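Local coordinates for protein acyl-coenzyme A oxidase (Caenorhabditis elegans, PDB 5K3H) that catalyses the first step of peroxisomal beta-oxidation, oxidising acyl-CoAs to (2E)-enoyl-CoAs with FAD and producing hydrogen peroxide, at residues 468-480 and 490-503. Numbering follows the deposited sequence.
Sequences AYLGARSEPTSLI and EYIKTFQHIAKRQT
Segment 468-480, a short 3-10 turn followed by loop, runs back along segment 490-503 of helix 489-515, from Leu-470 beside Lys-500 (CA to CA 5.3 Å) to Ile-480 beside Glu-490. At the turn, Tyr-469 presents a ring edge to the helix backbone: CD2 lies 3.6 Å from Gln-496 O, and CE2 rests against the Ala-499 methyl, while the Tyr-469 hydroxyl hydrogen-bonds to His-538 of helix 520-553. Leu-470 and Lys-500 lie alongside each other, pointing opposite ways, with Leu-470 CD2 against CA and CB of the lysine and CD1 on the Thr-503 methyl. Thr-503, within the acyl-CoA oxidase family region, also touches Ala-534, an ATP-binding residue.

Bent at chi3 (67°), the Lys-500 chain lifts its ammonium into the loop. NZ donates to Ala-472 O (2.9 Å), 32° out of the carbonyl plane, and to Ser-474 OG (2.7 Å); a water joins it to Ser-474 N. The same serine hydroxyl lies in the plane of the His-497 ring, hydrogen-bonded to ND1, while NE2 pairs with Asp-585.

Farther along, Glu-475 OE1 forms a salt bridge with Lys-493 NZ, and Ser-478 OG donates to Thr-494 OG1 (2.6 Å), which itself donates to Glu-490 O. Ile-480 ends the contact with a CH-pi interaction, CD1 lying 3.7 Å from the Tyr-491 ring centroid and over one face.

Apolar packing at both ends and a polar middle thus hold the linker between helices 437-456 and 489-515; the Lys-500 ammonium ties two loop residues to one point on the helix, and Asp-585 probably steadies the histidine that meets Ser-474.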
loop_
_atom_site.group_PDB
_atom_site.type_symbol
_atom_site.label_atom_id
_atom_site.label_comp_id
_atom_site.label_asym_id
_atom_site.label_seq_id
_atom_site.Cartn_x
_atom_site.Cartn_y
_atom_site.Cartn_z
ATOM N N ALA B 468 29.204 19.625 -0.186
ATOM C CA ALA B 468 30.521 19.878 0.397
ATOM C C ALA B 468 30.887 18.856 1.447
ATOM O O ALA B 468 32.069 18.567 1.634
ATOM C CB ALA B 468 30.558 21.257 1.040
ATOM N N TYR B 469 29.896 18.349 2.184
ATOM C CA TYR B 469 30.160 17.337 3.195
ATOM C C TYR B 469 30.878 16.135 2.596
ATOM O O TYR B 469 31.448 15.331 3.345
ATOM C CB TYR B 469 28.847 16.916 3.866
ATOM C CG TYR B 469 27.989 15.965 3.058
ATOM C CD1 TYR B 469 27.158 16.431 2.057
ATOM C CD2 TYR B 469 27.994 14.593 3.327
ATOM C CE1 TYR B 469 26.375 15.555 1.317
ATOM C CE2 TYR B 469 27.216 13.714 2.600
ATOM C CZ TYR B 469 26.411 14.197 1.597
ATOM O OH TYR B 469 25.619 13.339 0.868
ATOM N N LEU B 470 30.796 15.954 1.267
ATOM C CA LEU B 470 31.494 14.842 0.634
ATOM C C LEU B 470 33.005 15.034 0.684
ATOM O O LEU B 470 33.756 14.048 0.629
ATOM C CB LEU B 470 31.024 14.643 -0.813
ATOM C CG LEU B 470 29.622 14.062 -1.004
ATOM C CD1 LEU B 470 29.362 13.840 -2.481
ATOM C CD2 LEU B 470 29.448 12.762 -0.186
ATOM N N GLY B 471 33.472 16.280 0.757
ATOM C CA GLY B 471 34.888 16.550 0.867
ATOM C C GLY B 471 35.412 16.770 2.276
ATOM O O GLY B 471 36.612 17.008 2.443
ATOM N N ALA B 472 34.556 16.698 3.294
ATOM C CA ALA B 472 34.944 16.947 4.674
ATOM C C ALA B 472 35.505 15.693 5.338
ATOM O O ALA B 472 35.238 14.566 4.921
ATOM C CB ALA B 472 33.753 17.478 5.474
ATOM N N ARG B 473 36.255 15.911 6.421
ATOM C CA ARG B 473 36.952 14.840 7.124
ATOM C C ARG B 473 36.116 14.325 8.281
ATOM O O ARG B 473 35.509 15.095 9.027
ATOM C CB ARG B 473 38.298 15.319 7.661
ATOM C CG ARG B 473 39.231 15.924 6.637
ATOM C CD ARG B 473 40.566 16.210 7.314
ATOM N NE ARG B 473 40.990 17.593 7.171
ATOM C CZ ARG B 473 41.554 18.070 6.067
ATOM N NH1 ARG B 473 41.928 19.344 6.014
ATOM N NH2 ARG B 473 41.745 17.272 5.016
ATOM N N SER B 474 36.096 13.020 8.441
ATOM C CA SER B 474 35.300 12.446 9.503
ATOM C C SER B 474 36.147 12.286 10.752
ATOM O O SER B 474 37.355 12.058 10.676
ATOM C CB SER B 474 34.735 11.097 9.077
ATOM O OG SER B 474 33.630 11.276 8.221
ATOM N N GLU B 475 35.502 12.425 11.906
ATOM C CA GLU B 475 36.093 11.993 13.148
ATOM C C GLU B 475 36.191 10.474 13.176
ATOM O O GLU B 475 35.578 9.791 12.352
ATOM C CB GLU B 475 35.286 12.544 14.314
ATOM C CG GLU B 475 35.968 13.759 14.914
ATOM C CD GLU B 475 35.037 14.909 15.222
ATOM O OE1 GLU B 475 33.823 14.663 15.449
ATOM O OE2 GLU B 475 35.536 16.065 15.282
ATOM N N PRO B 476 37.007 9.918 14.077
ATOM C CA PRO B 476 37.119 8.451 14.123
ATOM C C PRO B 476 35.795 7.752 14.394
ATOM O O PRO B 476 35.526 6.697 13.809
ATOM C CB PRO B 476 38.134 8.207 15.252
ATOM C CG PRO B 476 38.814 9.485 15.462
ATOM C CD PRO B 476 37.898 10.578 15.045
ATOM N N THR B 477 34.948 8.298 15.266
ATOM C CA THR B 477 33.680 7.650 15.576
ATOM C C THR B 477 32.588 8.701 15.668
ATOM O O THR B 477 32.850 9.909 15.688
ATOM C CB THR B 477 33.714 6.916 16.921
ATOM O OG1 THR B 477 34.000 7.872 17.961
ATOM C CG2 THR B 477 34.769 5.812 16.923
ATOM N N SER B 478 31.368 8.228 15.850
ATOM C CA SER B 478 30.271 9.134 16.132
ATOM C C SER B 478 30.400 9.591 17.576
ATOM O O SER B 478 30.879 8.845 18.435
ATOM C CB SER B 478 28.921 8.443 15.906
ATOM O OG SER B 478 27.842 9.312 16.237
ATOM N N LEU B 479 30.005 10.834 17.842
ATOM C CA LEU B 479 30.105 11.364 19.196
ATOM C C LEU B 479 28.739 11.413 19.870
ATOM O O LEU B 479 28.535 12.164 20.827
ATOM C CB LEU B 479 30.785 12.745 19.185
ATOM C CG LEU B 479 32.256 12.828 18.717
ATOM C CD1 LEU B 479 32.803 14.245 18.675
ATOM C CD2 LEU B 479 33.153 11.986 19.613
ATOM N N ILE B 480 27.806 10.592 19.398
ATOM C CA ILE B 480 26.508 10.490 20.040
ATOM C C ILE B 480 26.692 9.780 21.377
ATOM O O ILE B 480 27.255 8.676 21.440
ATOM C CB ILE B 480 25.525 9.742 19.122
ATOM C CG1 ILE B 480 25.135 10.615 17.924
ATOM C CG2 ILE B 480 24.297 9.272 19.884
ATOM C CD1 ILE B 480 24.300 9.858 16.896
ATOM N N GLU B 490 25.622 16.121 16.655
ATOM C CA GLU B 490 26.291 14.830 16.524
ATOM C C GLU B 490 25.506 13.866 15.633
ATOM O O GLU B 490 26.117 13.066 14.910
ATOM C CB GLU B 490 26.577 14.213 17.890
ATOM C CG GLU B 490 27.464 15.083 18.792
ATOM C CD GLU B 490 28.707 15.619 18.081
ATOM O OE1 GLU B 490 29.115 16.742 18.405
ATOM O OE2 GLU B 490 29.291 14.925 17.210
ATOM N N TYR B 491 24.165 13.948 15.632
ATOM C CA TYR B 491 23.360 13.146 14.704
ATOM C C TYR B 491 23.554 13.606 13.261
ATOM O O TYR B 491 23.636 12.785 12.343
ATOM C CB TYR B 491 21.873 13.215 15.079
ATOM C CG TYR B 491 21.505 12.440 16.316
ATOM C CD1 TYR B 491 21.638 13.010 17.573
ATOM C CD2 TYR B 491 21.028 11.137 16.228
ATOM C CE1 TYR B 491 21.320 12.289 18.740
ATOM C CE2 TYR B 491 20.698 10.403 17.374
ATOM C CZ TYR B 491 20.840 10.984 18.638
ATOM O OH TYR B 491 20.505 10.272 19.781
ATOM N N ILE B 492 23.557 14.915 13.035
ATOM C CA ILE B 492 23.778 15.429 11.688
ATOM C C ILE B 492 25.142 14.979 11.171
ATOM O O ILE B 492 25.260 14.453 10.056
ATOM C CB ILE B 492 23.608 16.959 11.673
ATOM C CG1 ILE B 492 22.131 17.307 11.942
ATOM C CG2 ILE B 492 23.989 17.521 10.334
ATOM C CD1 ILE B 492 21.805 18.796 11.978
ATOM N N LYS B 493 26.186 15.109 11.998
ATOM C CA LYS B 493 27.512 14.659 11.562
ATOM C C LYS B 493 27.555 13.162 11.299
ATOM O O LYS B 493 28.332 12.709 10.454
ATOM C CB LYS B 493 28.590 15.020 12.588
ATOM C CG LYS B 493 28.858 16.500 12.694
ATOM C CD LYS B 493 30.186 16.731 13.379
ATOM C CE LYS B 493 30.208 16.111 14.771
ATOM N NZ LYS B 493 31.591 15.735 15.228
ATOM N N THR B 494 26.749 12.380 12.020
ATOM C CA THR B 494 26.704 10.935 11.803
ATOM C C THR B 494 26.000 10.594 10.486
ATOM O O THR B 494 26.470 9.726 9.740
ATOM C CB THR B 494 26.031 10.272 13.007
ATOM O OG1 THR B 494 26.802 10.567 14.176
ATOM C CG2 THR B 494 25.937 8.767 12.863
ATOM N N PHE B 495 24.887 11.276 10.172
ATOM C CA PHE B 495 24.251 11.106 8.859
ATOM C C PHE B 495 25.172 11.567 7.727
ATOM O O PHE B 495 25.196 10.968 6.645
ATOM C CB PHE B 495 22.934 11.887 8.782
ATOM C CG PHE B 495 21.820 11.306 9.605
ATOM C CD1 PHE B 495 21.315 10.056 9.317
ATOM C CD2 PHE B 495 21.265 12.025 10.640
ATOM C CE1 PHE B 495 20.299 9.527 10.037
ATOM C CE2 PHE B 495 20.236 11.497 11.396
ATOM C CZ PHE B 495 19.745 10.251 11.093
ATOM N N GLN B 496 25.907 12.656 7.943
ATOM C CA GLN B 496 26.843 13.100 6.919
ATOM C C GLN B 496 27.893 12.030 6.655
ATOM O O GLN B 496 28.203 11.718 5.498
ATOM C CB GLN B 496 27.481 14.429 7.340
ATOM C CG GLN B 496 26.546 15.604 7.159
ATOM C CD GLN B 496 27.109 16.942 7.660
ATOM O OE1 GLN B 496 28.066 16.977 8.428
ATOM N NE2 GLN B 496 26.474 18.048 7.254
ATOM N N HIS B 497 28.398 11.404 7.718
ATOM C CA HIS B 497 29.399 10.358 7.561
ATOM C C HIS B 497 28.863 9.178 6.754
ATOM O O HIS B 497 29.517 8.728 5.805
ATOM C CB HIS B 497 29.899 9.886 8.926
ATOM C CG HIS B 497 30.861 8.748 8.831
ATOM N ND1 HIS B 497 32.205 8.923 8.565
ATOM C CD2 HIS B 497 30.659 7.408 8.888
ATOM C CE1 HIS B 497 32.794 7.743 8.507
ATOM N NE2 HIS B 497 31.879 6.809 8.696
ATOM N N ILE B 498 27.687 8.643 7.108
ATOM C CA ILE B 498 27.257 7.432 6.414
ATOM C C ILE B 498 26.882 7.750 4.967
ATOM O O ILE B 498 27.170 6.953 4.070
ATOM C CB ILE B 498 26.129 6.676 7.158
ATOM C CG1 ILE B 498 24.775 7.315 6.970
ATOM C CG2 ILE B 498 26.406 6.504 8.664
ATOM C CD1 ILE B 498 23.771 6.772 7.977
ATOM N N ALA B 499 26.290 8.930 4.699
ATOM C CA ALA B 499 25.975 9.292 3.318
ATOM C C ALA B 499 27.242 9.464 2.475
ATOM O O ALA B 499 27.290 9.017 1.320
ATOM C CB ALA B 499 25.121 10.562 3.276
ATOM N N LYS B 500 28.271 10.123 3.018
ATOM C CA LYS B 500 29.549 10.188 2.313
ATOM C C LYS B 500 30.140 8.795 2.107
ATOM O O LYS B 500 30.582 8.450 1.001
ATOM C CB LYS B 500 30.543 11.060 3.074
ATOM C CG LYS B 500 31.966 11.021 2.483
ATOM C CD LYS B 500 32.942 11.849 3.312
ATOM C CE LYS B 500 33.135 11.207 4.700
ATOM N NZ LYS B 500 33.966 12.029 5.628
ATOM N N ARG B 501 30.151 7.967 3.159
ATOM C CA ARG B 501 30.770 6.650 3.013
ATOM C C ARG B 501 30.096 5.838 1.909
ATOM O O ARG B 501 30.775 5.233 1.070
ATOM C CB ARG B 501 30.737 5.873 4.323
ATOM C CG ARG B 501 31.890 4.890 4.423
ATOM C CD ARG B 501 31.713 3.913 5.600
ATOM N NE ARG B 501 31.010 2.693 5.194
ATOM C CZ ARG B 501 29.715 2.463 5.391
ATOM N NH1 ARG B 501 28.969 3.375 6.006
ATOM N NH2 ARG B 501 29.169 1.320 4.984
ATOM N N GLN B 502 28.757 5.826 1.884
ATOM C CA GLN B 502 28.032 5.066 0.863
ATOM C C GLN B 502 28.178 5.710 -0.517
ATOM O O GLN B 502 28.189 5.008 -1.536
ATOM C CB GLN B 502 26.555 4.922 1.266
ATOM C CG GLN B 502 25.683 4.124 0.300
ATOM C CD GLN B 502 26.091 2.646 0.142
ATOM O OE1 GLN B 502 26.647 2.023 1.056
ATOM N NE2 GLN B 502 25.792 2.080 -1.031
ATOM N N THR B 503 28.289 7.032 -0.574
ATOM C CA THR B 503 28.514 7.699 -1.853
ATOM C C THR B 503 29.865 7.322 -2.456
ATOM O O THR B 503 29.959 7.001 -3.650
ATOM C CB THR B 503 28.394 9.207 -1.680
ATOM O OG1 THR B 503 27.036 9.522 -1.361
ATOM C CG2 THR B 503 28.821 9.940 -2.939
HETATM O O HOH W 1 36.867 11.565 6.208
HETATM O O HOH W 2 29.329 12.626 15.976
#